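Local coordinates for peptidase S9 prolyl oligopeptidase catalytic domain-containing protein (Pyrococcus horikoshii, PDB 4HXF) that is probably a serine peptidase of the prolyl oligopeptidase family, an acylaminoacyl peptidase whose hexamer forms its own compartment and thereby selects substrates, at residues Y203-D207 with G208-K212; I445-F448 with L449-P453; M590-Y593 with K594-E598; L555-Y558 with H559-D563. All coordinates share one frame; numbering follows the deposited sequence. Where two conformers were deposited one is given.

Four local contacts sample the two parts of the subunit. Interaction 1 is the turn of a beta hairpin in the propeller, and its centre lies about 60 Å from that of interaction 2, on the opposite side of the chain's centre. Interactions 2, 3 and 4 are short helical stretches of about two turns in the alpha/beta-hydrolase part. Interactions 3 and 4 are the closest pair, with centres about 22 Å apart and nearest atoms about 12 Å apart, and both touch the same neighbouring subunit. All four lie away from the inhibitor pocket: the side chains of Arg-592 in interaction 3 and Met-556 in interaction 4 are about 12 and 13 Å from the bound inhibitor.

Interaction 1. Residues Y203-D207 with G208-K212; sequences YLWKD and GEEEK
With CG of Trp-205 anti to the backbone N (chi1 -165°), the indole is laid over the turn, where one face receives the peptide of Gly-208: CH2 of Trp-205 is 3.2 Å from Gly-208 N. The carbonyl oxygen of Glu-209 sits over the same face, offset toward the rim. At the indole edge, in its plane, comes OE2 of Glu-210, 3.9 Å from Trp-205 CD1. Chi1 of Glu-210 (71°) sets its CG between the backbone N and carbonyl carbon, and the extended chain then carries the carboxylate obliquely across Tyr-203, its plane only 12° from that of the ring and CD 3.7 Å from Tyr-203 CD1. Lys-212 runs beside the same phenol, its CE 3.5 Å from Tyr-203 OH. Behind these side chains the strands pair antiparallel. Leu-204 N donates to Glu-211 O at 2.8 Å and Glu-211 N returns a bond to Leu-204 O; Lys-206 and Glu-209 exchange a second pair, closing a type I' turn with Asp-207 and Gly-208 at its corners, both at positive phi. Were Trp-205 replaced by a serine, the cover over the Gly-208 peptide and the stack on Phe-168 would go, and the turn is likely to be less firmly fixed. The charged ends have partners beyond the hairpin: OE2 of Glu-210 forms a salt bridge with Lys-170, and Lys-212 NZ one with Glu-215. Strands 200-206 and 209-217 are the last two of a four-stranded antiparallel propeller sheet; Tyr-203 and Trp-205 bond through their backbones to strand 182-188, while the indole stacks on Phe-168 of strand 163-171.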
loop_
_atom_site.group_PDB
_atom_site.type_symbol
_atom_site.label_atom_id
_atom_site.label_comp_id
_atom_site.label_asym_id
_atom_site.label_seq_id
_atom_site.Cartn_x
_atom_site.Cartn_y
_atom_site.Cartn_z
ATOM N N TYR A 203 38.945 -17.145 27.402
ATOM C CA TYR A 203 40.022 -17.033 26.396
ATOM C C TYR A 203 40.436 -15.611 26.136
ATOM O O TYR A 203 39.666 -14.692 26.323
ATOM C CB TYR A 203 39.563 -17.613 25.061
ATOM C CG TYR A 203 39.103 -19.003 25.124
ATOM C CD1 TYR A 203 39.977 -20.056 24.834
ATOM C CD2 TYR A 203 37.770 -19.306 25.460
ATOM C CE1 TYR A 203 39.535 -21.376 24.916
ATOM C CE2 TYR A 203 37.348 -20.628 25.519
ATOM C CZ TYR A 203 38.244 -21.631 25.241
ATOM O OH TYR A 203 37.846 -22.975 25.308
ATOM N N LEU A 204 41.672 -15.437 25.700
ATOM C CA LEU A 204 42.174 -14.128 25.239
ATOM C C LEU A 204 42.352 -14.294 23.747
ATOM O O LEU A 204 43.096 -15.220 23.286
ATOM C CB LEU A 204 43.478 -13.807 25.923
ATOM C CG LEU A 204 43.922 -12.379 25.796
ATOM C CD1 LEU A 204 42.897 -11.394 26.391
ATOM C CD2 LEU A 204 45.314 -12.281 26.440
ATOM N N TRP A 205 41.664 -13.455 22.996
ATOM C CA TRP A 205 41.550 -13.535 21.520
ATOM C C TRP A 205 42.167 -12.303 20.897
ATOM O O TRP A 205 41.973 -11.169 21.334
ATOM C CB TRP A 205 40.091 -13.696 21.127
ATOM C CG TRP A 205 39.823 -14.126 19.721
ATOM C CD1 TRP A 205 39.436 -15.383 19.248
ATOM C CD2 TRP A 205 39.837 -13.254 18.537
ATOM N NE1 TRP A 205 39.249 -15.340 17.914
ATOM C CE2 TRP A 205 39.473 -14.096 17.424
ATOM C CE3 TRP A 205 40.012 -11.927 18.347
ATOM C CZ2 TRP A 205 39.348 -13.605 16.127
ATOM C CZ3 TRP A 205 39.927 -11.412 17.007
ATOM C CH2 TRP A 205 39.589 -12.239 15.934
ATOM N N LYS A 206 42.996 -12.510 19.880
ATOM C CA LYS A 206 43.466 -11.408 19.057
ATOM C C LYS A 206 43.822 -11.920 17.641
ATOM O O LYS A 206 44.499 -12.937 17.473
ATOM C CB LYS A 206 44.705 -10.780 19.670
ATOM C CG LYS A 206 45.203 -9.519 18.919
ATOM C CD LYS A 206 46.240 -8.848 19.799
ATOM C CE LYS A 206 46.914 -7.640 19.179
ATOM N NZ LYS A 206 47.749 -7.039 20.271
ATOM N N ASP A 207 43.374 -11.181 16.639
ATOM C CA ASP A 207 43.809 -11.414 15.248
ATOM C C ASP A 207 43.637 -12.831 14.812
ATOM O O ASP A 207 44.523 -13.420 14.172
ATOM C CB ASP A 207 45.287 -10.905 15.116
ATOM C CG ASP A 207 45.371 -9.372 15.191
ATOM O OD1 ASP A 207 44.379 -8.756 14.731
ATOM O OD2 ASP A 207 46.324 -8.810 15.787
ATOM N N GLY A 208 42.514 -13.427 15.237
ATOM C CA GLY A 208 42.143 -14.754 14.802
ATOM C C GLY A 208 42.761 -15.907 15.519
ATOM O O GLY A 208 42.551 -17.031 15.141
ATOM N N GLU A 209 43.540 -15.638 16.552
ATOM C CA GLU A 209 44.135 -16.674 17.382
ATOM C C GLU A 209 43.695 -16.437 18.808
ATOM O O GLU A 209 43.357 -15.303 19.152
ATOM C CB GLU A 209 45.653 -16.464 17.366
ATOM C CG GLU A 209 46.186 -16.512 15.956
ATOM C CD GLU A 209 47.670 -16.745 15.952
ATOM O OE1 GLU A 209 48.073 -17.858 15.534
ATOM O OE2 GLU A 209 48.411 -15.828 16.414
ATOM N N GLU A 210 43.714 -17.483 19.617
ATOM C CA GLU A 210 43.302 -17.372 21.036
ATOM C C GLU A 210 44.167 -18.248 21.902
ATOM O O GLU A 210 44.786 -19.224 21.435
ATOM C CB GLU A 210 41.790 -17.746 21.256
ATOM C CG GLU A 210 41.480 -19.190 21.112
ATOM C CD GLU A 210 39.994 -19.507 21.133
ATOM O OE1 GLU A 210 39.771 -20.720 21.042
ATOM O OE2 GLU A 210 39.140 -18.615 21.352
ATOM N N GLU A 211 44.225 -17.854 23.159
ATOM C CA GLU A 211 44.831 -18.662 24.179
ATOM C C GLU A 211 43.859 -18.747 25.367
ATOM O O GLU A 211 43.152 -17.765 25.705
ATOM C CB GLU A 211 46.165 -18.080 24.611
ATOM C CG GLU A 211 46.123 -16.861 25.490
ATOM C CD GLU A 211 47.507 -16.518 26.035
ATOM O OE1 GLU A 211 48.402 -17.386 25.940
ATOM O OE2 GLU A 211 47.690 -15.407 26.565
ATOM N N LYS A 212 43.815 -19.925 25.973
ATOM C CA LYS A 212 42.934 -20.152 27.099
ATOM C C LYS A 212 43.506 -19.572 28.352
ATOM O O LYS A 212 44.682 -19.820 28.702
ATOM C CB LYS A 212 42.641 -21.646 27.273
ATOM C CG LYS A 212 41.492 -21.881 28.213
ATOM C CD LYS A 212 41.269 -23.353 28.434
ATOM C CE LYS A 212 40.468 -23.960 27.363
ATOM N NZ LYS A 212 40.550 -25.469 27.496
#

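Interaction 2. Residues I445-F448 with L449-P453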
loop_
_atom_site.group_PDB
_atom_site.type_symbol
_atom_site.label_atom_id
_atom_site.label_comp_id
_atom_site.label_asym_id
_atom_site.label_seq_id
_atom_site.Cartn_x
_atom_site.Cartn_y
_atom_site.Cartn_z
ATOM N N ILE A 445 4.122 -11.874 59.156
ATOM C CA ILE A 445 2.719 -11.420 59.161
ATOM C C ILE A 445 2.220 -11.340 60.578
ATOM O O ILE A 445 1.567 -10.390 60.955
ATOM C CB ILE A 445 1.816 -12.397 58.358
ATOM C CG1 ILE A 445 2.172 -12.416 56.937
ATOM C CG2 ILE A 445 0.299 -12.051 58.567
ATOM C CD1 ILE A 445 1.521 -13.562 56.172
ATOM N N GLU A 446 2.529 -12.302 61.444
ATOM C CA GLU A 446 2.087 -12.352 62.814
ATOM C C GLU A 446 2.630 -11.174 63.588
ATOM O O GLU A 446 1.854 -10.502 64.305
ATOM C CB GLU A 446 2.481 -13.664 63.468
ATOM C CG GLU A 446 1.958 -13.842 64.853
ATOM C CD GLU A 446 2.538 -15.117 65.553
ATOM O OE1 GLU A 446 1.997 -15.416 66.651
ATOM O OE2 GLU A 446 3.529 -15.751 65.047
ATOM N N GLU A 447 3.855 -10.786 63.314
ATOM C CA GLU A 447 4.414 -9.651 64.017
ATOM C C GLU A 447 3.818 -8.320 63.531
ATOM O O GLU A 447 3.475 -7.453 64.346
ATOM C CB GLU A 447 5.937 -9.633 63.924
ATOM C CG GLU A 447 6.626 -8.399 64.555
ATOM C CD GLU A 447 6.412 -8.181 66.062
ATOM O OE1 GLU A 447 6.871 -7.135 66.537
ATOM O OE2 GLU A 447 5.743 -9.035 66.735
ATOM N N PHE A 448 3.628 -8.239 62.196
ATOM C CA PHE A 448 2.984 -7.092 61.622
ATOM C C PHE A 448 1.587 -6.879 62.237
ATOM O O PHE A 448 1.195 -5.745 62.590
ATOM C CB PHE A 448 2.903 -7.242 60.089
ATOM C CG PHE A 448 1.744 -6.486 59.501
ATOM C CD1 PHE A 448 1.850 -5.137 59.284
ATOM C CD2 PHE A 448 0.594 -7.127 59.109
ATOM C CE1 PHE A 448 0.795 -4.370 58.791
ATOM C CE2 PHE A 448 -0.471 -6.391 58.558
ATOM C CZ PHE A 448 -0.372 -4.996 58.436
ATOM N N LEU A 449 0.815 -7.954 62.382
ATOM C CA LEU A 449 -0.572 -7.829 62.938
ATOM C C LEU A 449 -0.538 -7.308 64.373
ATOM O O LEU A 449 -1.427 -6.594 64.825
ATOM C CB LEU A 449 -1.332 -9.163 62.842
ATOM C CG LEU A 449 -1.651 -9.656 61.468
ATOM C CD1 LEU A 449 -2.196 -11.093 61.550
ATOM C CD2 LEU A 449 -2.626 -8.757 60.745
ATOM N N ARG A 450 0.476 -7.739 65.138
ATOM C CA ARG A 450 0.729 -7.269 66.472
ATOM C C ARG A 450 1.020 -5.786 66.508
ATOM O O ARG A 450 0.477 -5.031 67.373
ATOM C CB ARG A 450 1.809 -8.126 67.116
ATOM C CG ARG A 450 1.894 -7.878 68.636
ATOM C CD ARG A 450 3.156 -8.498 69.258
ATOM N NE ARG A 450 4.399 -7.783 68.888
ATOM C CZ ARG A 450 4.812 -6.614 69.363
ATOM N NH1 ARG A 450 4.117 -5.968 70.332
ATOM N NH2 ARG A 450 5.973 -6.094 68.902
ATOM N N LEU A 451 1.852 -5.339 65.590
ATOM C CA LEU A 451 2.212 -3.940 65.454
ATOM C C LEU A 451 1.011 -3.053 64.982
ATOM O O LEU A 451 0.924 -1.859 65.326
ATOM C CB LEU A 451 3.404 -3.766 64.507
ATOM C CG LEU A 451 4.774 -4.356 64.992
ATOM C CD1 LEU A 451 5.768 -4.358 63.787
ATOM C CD2 LEU A 451 5.333 -3.551 66.182
ATOM N N GLU A 452 0.071 -3.632 64.237
ATOM C CA GLU A 452 -0.999 -2.862 63.581
ATOM C C GLU A 452 -2.367 -3.508 63.873
ATOM O O GLU A 452 -2.947 -4.264 63.044
ATOM C CB GLU A 452 -0.728 -2.757 62.073
ATOM C CG GLU A 452 0.495 -1.842 61.767
ATOM C CD GLU A 452 0.180 -0.368 61.995
ATOM O OE1 GLU A 452 1.108 0.446 62.264
ATOM O OE2 GLU A 452 -1.016 0.048 61.902
ATOM N N PRO A 453 -2.924 -3.124 65.001
ATOM C CA PRO A 453 -4.260 -3.674 65.272
ATOM C C PRO A 453 -5.334 -3.201 64.343
ATOM O O PRO A 453 -6.367 -3.842 64.281
ATOM C CB PRO A 453 -4.610 -3.191 66.695
ATOM C CG PRO A 453 -3.458 -2.436 67.162
ATOM C CD PRO A 453 -2.304 -2.501 66.183
#
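The last turn of helix 436-451, in the alpha/beta-hydrolase part, carries an i to i+3 salt bridge between Glu-447 and Arg-450. Arg-450 grips the carboxylate side-on with two nitrogens, one for each oxygen: NH2 lies 2.7 Å from Glu-447 OE1, and NE lies 2.8 Å from Glu-447 OE2. The second bond is the straighter, at 167°. OE1 uses its syn lone pair, whereas OE2 is met on the syn side but from 26° out of the carboxylate plane, so carboxylate and guanidinium are twisted rather than coplanar. Bends at chi2 of Glu-447 (61°) and at chi3 of Arg-450 fold the two chains toward each other and let them lie side by side. With an alanine in place of Glu-447 both acceptors go, and the guanidinium would probably be left without its mate and free to swing. Across the helix the contacts are apolar. Leu-449 CD1 rests 4.0 Å from Ile-445 CG2, and its other branch, CD2, is 3.9 Å from Phe-448 CE2. Phe-448 CE1 also meets Glu-452 CG at 3.9 Å. Beyond the helix, the carboxylate of Glu-452 is bonded to the hydroxyls of Tyr-409 and Tyr-367, and Phe-448 meets the latter ring edge-to-face. Backbone bonds run regularly from Leu-449 N to Ile-445 O through Leu-451 N to Glu-447 O, but the next, Glu-452 N to Phe-448 O, is weak as Glu-452 leaves helical geometry. The arrangement is that of a helix packed on the sheet of an alpha/beta hydrolase, with Ile-445 and Phe-448 against strand 378-384 and Glu-447 against strand 352-358.

Interaction 3. Residues M590-Y593 with K594-E598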
loop_
_atom_site.group_PDB
_atom_site.type_symbol
_atom_site.label_atom_id
_atom_site.label_comp_id
_atom_site.label_asym_id
_atom_site.label_seq_id
_atom_site.Cartn_x
_atom_site.Cartn_y
_atom_site.Cartn_z
ATOM N N MET A 590 -1.105 -2.138 31.555
ATOM C CA MET A 590 -2.293 -1.430 32.081
ATOM C C MET A 590 -3.416 -2.437 32.439
ATOM O O MET A 590 -4.034 -2.372 33.504
ATOM C CB MET A 590 -2.715 -0.446 31.048
ATOM C CG MET A 590 -3.914 0.352 31.448
ATOM S SD MET A 590 -5.463 -0.406 30.995
ATOM C CE MET A 590 -5.281 -0.659 29.216
ATOM N N LYS A 591 -3.634 -3.396 31.524
ATOM C CA LYS A 591 -4.727 -4.400 31.681
ATOM C C LYS A 591 -4.365 -5.330 32.814
ATOM O O LYS A 591 -5.253 -5.640 33.655
ATOM C CB LYS A 591 -4.997 -5.223 30.426
ATOM C CG LYS A 591 -5.663 -4.352 29.317
ATOM C CD LYS A 591 -5.831 -5.139 28.031
ATOM C CE LYS A 591 -6.563 -4.245 27.067
ATOM N NZ LYS A 591 -6.672 -4.850 25.715
ATOM N N ARG A 592 -3.100 -5.700 32.961
ATOM C CA ARG A 592 -2.703 -6.489 34.122
ATOM C C ARG A 592 -2.919 -5.743 35.406
ATOM O O ARG A 592 -3.454 -6.311 36.379
ATOM C CB ARG A 592 -1.235 -6.962 34.027
ATOM C CG ARG A 592 -0.795 -7.680 35.281
ATOM C CD ARG A 592 0.631 -8.110 35.289
ATOM N NE ARG A 592 1.070 -8.363 36.681
ATOM C CZ ARG A 592 1.399 -7.439 37.578
ATOM N NH1 ARG A 592 1.709 -7.795 38.820
ATOM N NH2 ARG A 592 1.486 -6.158 37.256
ATOM N N TYR A 593 -2.488 -4.473 35.469
ATOM C CA TYR A 593 -2.701 -3.716 36.696
ATOM C C TYR A 593 -4.177 -3.596 37.057
ATOM O O TYR A 593 -4.552 -3.679 38.247
ATOM C CB TYR A 593 -2.040 -2.337 36.647
ATOM C CG TYR A 593 -0.508 -2.294 36.589
ATOM C CD1 TYR A 593 0.155 -1.560 35.584
ATOM C CD2 TYR A 593 0.228 -2.934 37.514
ATOM C CE1 TYR A 593 1.539 -1.459 35.616
ATOM C CE2 TYR A 593 1.628 -2.921 37.513
ATOM C CZ TYR A 593 2.266 -2.146 36.536
ATOM O OH TYR A 593 3.645 -2.073 36.531
ATOM N N LYS A 594 -5.052 -3.437 36.054
ATOM C CA LYS A 594 -6.451 -3.225 36.341
ATOM C C LYS A 594 -7.060 -4.565 36.831
ATOM O O LYS A 594 -7.845 -4.638 37.817
ATOM C CB LYS A 594 -7.141 -2.771 35.068
ATOM C CG LYS A 594 -8.637 -2.603 35.262
ATOM C CD LYS A 594 -9.017 -1.587 36.337
ATOM C CE LYS A 594 -10.496 -1.181 36.283
ATOM N NZ LYS A 594 -10.971 -0.298 37.404
ATOM N N LEU A 595 -6.636 -5.703 36.221
ATOM C CA LEU A 595 -7.053 -7.053 36.701
ATOM C C LEU A 595 -6.636 -7.290 38.154
ATOM O O LEU A 595 -7.411 -7.765 38.986
ATOM C CB LEU A 595 -6.487 -8.203 35.852
ATOM C CG LEU A 595 -7.007 -8.438 34.439
ATOM C CD1 LEU A 595 -6.137 -9.459 33.700
ATOM C CD2 LEU A 595 -8.472 -8.915 34.563
ATOM N N PHE A 596 -5.378 -6.950 38.442
ATOM C CA PHE A 596 -4.811 -7.166 39.738
ATOM C C PHE A 596 -5.618 -6.382 40.762
ATOM O O PHE A 596 -6.051 -6.915 41.802
ATOM C CB PHE A 596 -3.368 -6.688 39.686
ATOM C CG PHE A 596 -2.549 -6.845 40.975
ATOM C CD1 PHE A 596 -1.667 -7.902 41.127
ATOM C CD2 PHE A 596 -2.585 -5.868 41.974
ATOM C CE1 PHE A 596 -0.924 -8.052 42.280
ATOM C CE2 PHE A 596 -1.787 -5.963 43.096
ATOM C CZ PHE A 596 -0.996 -7.101 43.272
ATOM N N MET A 597 -5.832 -5.095 40.514
ATOM C CA MET A 597 -6.507 -4.301 41.516
ATOM C C MET A 597 -7.962 -4.727 41.668
ATOM O O MET A 597 -8.440 -4.798 42.809
ATOM C CB MET A 597 -6.290 -2.762 41.299
ATOM C CG MET A 597 -6.884 -2.170 40.069
ATOM S SD MET A 597 -6.034 -0.580 39.546
ATOM C CE MET A 597 -7.548 0.323 39.663
ATOM N N GLU A 598 -8.629 -5.041 40.577
ATOM C CA GLU A 598 -10.016 -5.433 40.700
ATOM C C GLU A 598 -10.272 -6.778 41.338
ATOM O O GLU A 598 -11.245 -6.947 42.069
ATOM C CB GLU A 598 -10.741 -5.377 39.354
ATOM C CG GLU A 598 -10.888 -3.957 38.805
ATOM C CD GLU A 598 -11.632 -3.030 39.765
ATOM O OE1 GLU A 598 -12.652 -3.506 40.363
ATOM O OE2 GLU A 598 -11.172 -1.849 39.980
#
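Phe-596 N donates to Arg-592 O at 2.9 Å, one of four i to i+4 backbone bonds that join these two turns of helix 586-605. The side chains of the same two residues run alongside each other, and the guanidinium reaches the ring loosely: NH1 of Arg-592 is 4.1 Å from Phe-596 CD1, with the planes 40° apart. Arg-592 is extended from CG to NE, which carries its charge away from the helix to salt bridges with Glu-488 and Glu-399. These two carboxylates probably balance the buried guanidinium and fix its rotation. CE2 of Tyr-593 lies at the edge of the guanidinium, in its plane. On a different side of the helix, Lys-594 bends at chi2 (59°) and sends NZ to Glu-598 OE2, 3.0 Å away, in a salt bridge approached from 50° out of the carboxylate plane; OE1 of Glu-598 is taken by Arg-602. Leu-595 N bonds to Lys-591 O at 2.9 Å, while Lys-591 NZ reaches Asp-128 and Asp-130 of a neighbouring subunit. The arrangement is that of a largely buried helix flanking the sheet of an alpha/beta hydrolase, with Arg-592 and Leu-595 touching strand 568-573.

Interaction 4. Residues L555-Y558 with H559-D563; sequences LMFY and HVLKD
His-559 turns a ring face to Leu-555, whose CD1 lies 3.8 Å from the ring centroid, a CH-pi contact; the backbone N of His-559 also bonds to Leu-555 O. CD2 of His-559 is 3.8 Å from CD2 of Tyr-558, the two rings meeting obliquely with planes at 51°. Val-560 follows, with N bonded to Met-556 O and CG2 3.3 Å from that same oxygen. Leu-561 then covers Phe-557: CD1 sits 3.7 Å from the ring centroid, only 5° off the normal and thus almost over its centre. Phe-557 has its CG anti to the backbone N, while chi1 of Leu-561 (-71°) swings its branch back to meet the face. Lys-562 lies along Tyr-558, and its CG rests 3.9 Å from the centroid of the phenol, a CH-pi contact over the ring face, offset toward the rim. Asp-563 N bonds back to His-559 O at 2.8 Å, continuing the helical pattern. The polar ends lead to a neighbouring subunit: Tyr-558 OH bonds to Asp-136 O there, ND1 of His-559 to Ala-499 O, and NZ of Lys-562 to Asp-135 O. Within its own chain helix 552-563 is the crossover of a beta-alpha-beta unit, with Tyr-558 and Leu-561 resting on both strand 538-543 and strand 568-573.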
loop_
_atom_site.group_PDB
_atom_site.type_symbol
_atom_site.label_atom_id
_atom_site.label_comp_id
_atom_site.label_asym_id
_atom_site.label_seq_id
_atom_site.Cartn_x
_atom_site.Cartn_y
_atom_site.Cartn_z
ATOM N N LEU A 555 -1.283 -23.239 34.160
ATOM C CA LEU A 555 -2.487 -23.867 33.561
ATOM C C LEU A 555 -2.800 -25.223 34.205
ATOM O O LEU A 555 -3.985 -25.603 34.425
ATOM C CB LEU A 555 -2.361 -23.927 32.049
ATOM C CG LEU A 555 -3.574 -24.513 31.291
ATOM C CD1 LEU A 555 -4.846 -23.718 31.708
ATOM C CD2 LEU A 555 -3.381 -24.455 29.732
ATOM N N MET A 556 -1.777 -25.984 34.585
ATOM C CA MET A 556 -2.025 -27.264 35.261
ATOM C C MET A 556 -2.729 -27.020 36.575
ATOM O O MET A 556 -3.627 -27.751 36.905
ATOM C CB MET A 556 -0.767 -28.139 35.421
ATOM C CG MET A 556 -0.127 -28.603 34.179
ATOM S SD MET A 556 1.193 -29.822 34.499
ATOM C CE MET A 556 2.299 -28.919 35.544
ATOM N N PHE A 557 -2.253 -26.062 37.363
ATOM C CA PHE A 557 -2.811 -25.703 38.639
ATOM C C PHE A 557 -4.279 -25.229 38.466
ATOM O O PHE A 557 -5.182 -25.719 39.173
ATOM C CB PHE A 557 -1.953 -24.724 39.377
ATOM C CG PHE A 557 -2.208 -24.619 40.874
ATOM C CD1 PHE A 557 -2.333 -25.709 41.748
ATOM C CD2 PHE A 557 -2.106 -23.371 41.475
ATOM C CE1 PHE A 557 -2.548 -25.519 43.091
ATOM C CE2 PHE A 557 -2.244 -23.213 42.850
ATOM C CZ PHE A 557 -2.376 -24.280 43.656
ATOM N N TYR A 558 -4.509 -24.393 37.491
ATOM C CA TYR A 558 -5.838 -23.962 37.111
ATOM C C TYR A 558 -6.774 -25.136 36.772
ATOM O O TYR A 558 -7.867 -25.288 37.403
ATOM C CB TYR A 558 -5.776 -23.007 35.922
ATOM C CG TYR A 558 -7.174 -22.582 35.448
ATOM C CD1 TYR A 558 -7.934 -21.671 36.158
ATOM C CD2 TYR A 558 -7.755 -23.199 34.381
ATOM C CE1 TYR A 558 -9.230 -21.355 35.766
ATOM C CE2 TYR A 558 -9.051 -22.940 33.990
ATOM C CZ TYR A 558 -9.784 -21.987 34.697
ATOM O OH TYR A 558 -11.087 -21.680 34.376
ATOM N N HIS A 559 -6.357 -26.023 35.839
ATOM C CA HIS A 559 -7.232 -27.146 35.497
ATOM C C HIS A 559 -7.565 -28.090 36.657
ATOM O O HIS A 559 -8.691 -28.571 36.819
ATOM C CB HIS A 559 -6.637 -27.995 34.356
ATOM C CG HIS A 559 -6.672 -27.368 33.010
ATOM N ND1 HIS A 559 -5.864 -27.767 31.975
ATOM C CD2 HIS A 559 -7.607 -26.445 32.432
ATOM C CE1 HIS A 559 -6.273 -27.084 30.808
ATOM N NE2 HIS A 559 -7.328 -26.319 31.116
ATOM N N VAL A 560 -6.509 -28.372 37.448
ATOM C CA VAL A 560 -6.653 -29.299 38.569
ATOM C C VAL A 560 -7.534 -28.674 39.613
ATOM O O VAL A 560 -8.427 -29.359 40.164
ATOM C CB VAL A 560 -5.302 -29.774 39.103
ATOM C CG1 VAL A 560 -5.481 -30.379 40.481
ATOM C CG2 VAL A 560 -4.597 -30.720 38.093
ATOM N N LEU A 561 -7.336 -27.410 39.931
ATOM C CA LEU A 561 -8.257 -26.707 40.883
ATOM C C LEU A 561 -9.723 -26.690 40.367
ATOM O O LEU A 561 -10.648 -26.983 41.133
ATOM C CB LEU A 561 -7.713 -25.252 41.193
ATOM C CG LEU A 561 -6.467 -25.173 42.038
ATOM C CD1 LEU A 561 -5.906 -23.780 41.851
ATOM C CD2 LEU A 561 -6.790 -25.543 43.487
ATOM N N LYS A 562 -9.946 -26.506 39.077
ATOM C CA LYS A 562 -11.267 -26.572 38.545
ATOM C C LYS A 562 -11.825 -28.022 38.640
ATOM O O LYS A 562 -13.013 -28.202 38.936
ATOM C CB LYS A 562 -11.269 -26.124 37.069
ATOM C CG LYS A 562 -11.073 -24.608 36.909
ATOM C CD LYS A 562 -12.187 -23.701 37.415
ATOM C CE LYS A 562 -13.428 -23.990 36.804
ATOM N NZ LYS A 562 -14.569 -23.027 37.294
ATOM N N ASP A 563 -10.962 -29.025 38.440
ATOM C CA ASP A 563 -11.376 -30.449 38.488
ATOM C C ASP A 563 -11.860 -30.786 39.914
ATOM O O ASP A 563 -12.641 -31.696 40.122
ATOM C CB ASP A 563 -10.216 -31.346 38.145
ATOM C CG ASP A 563 -10.617 -32.701 37.596
ATOM O OD1 ASP A 563 -11.730 -32.861 37.086
ATOM O OD2 ASP A 563 -9.779 -33.622 37.691
#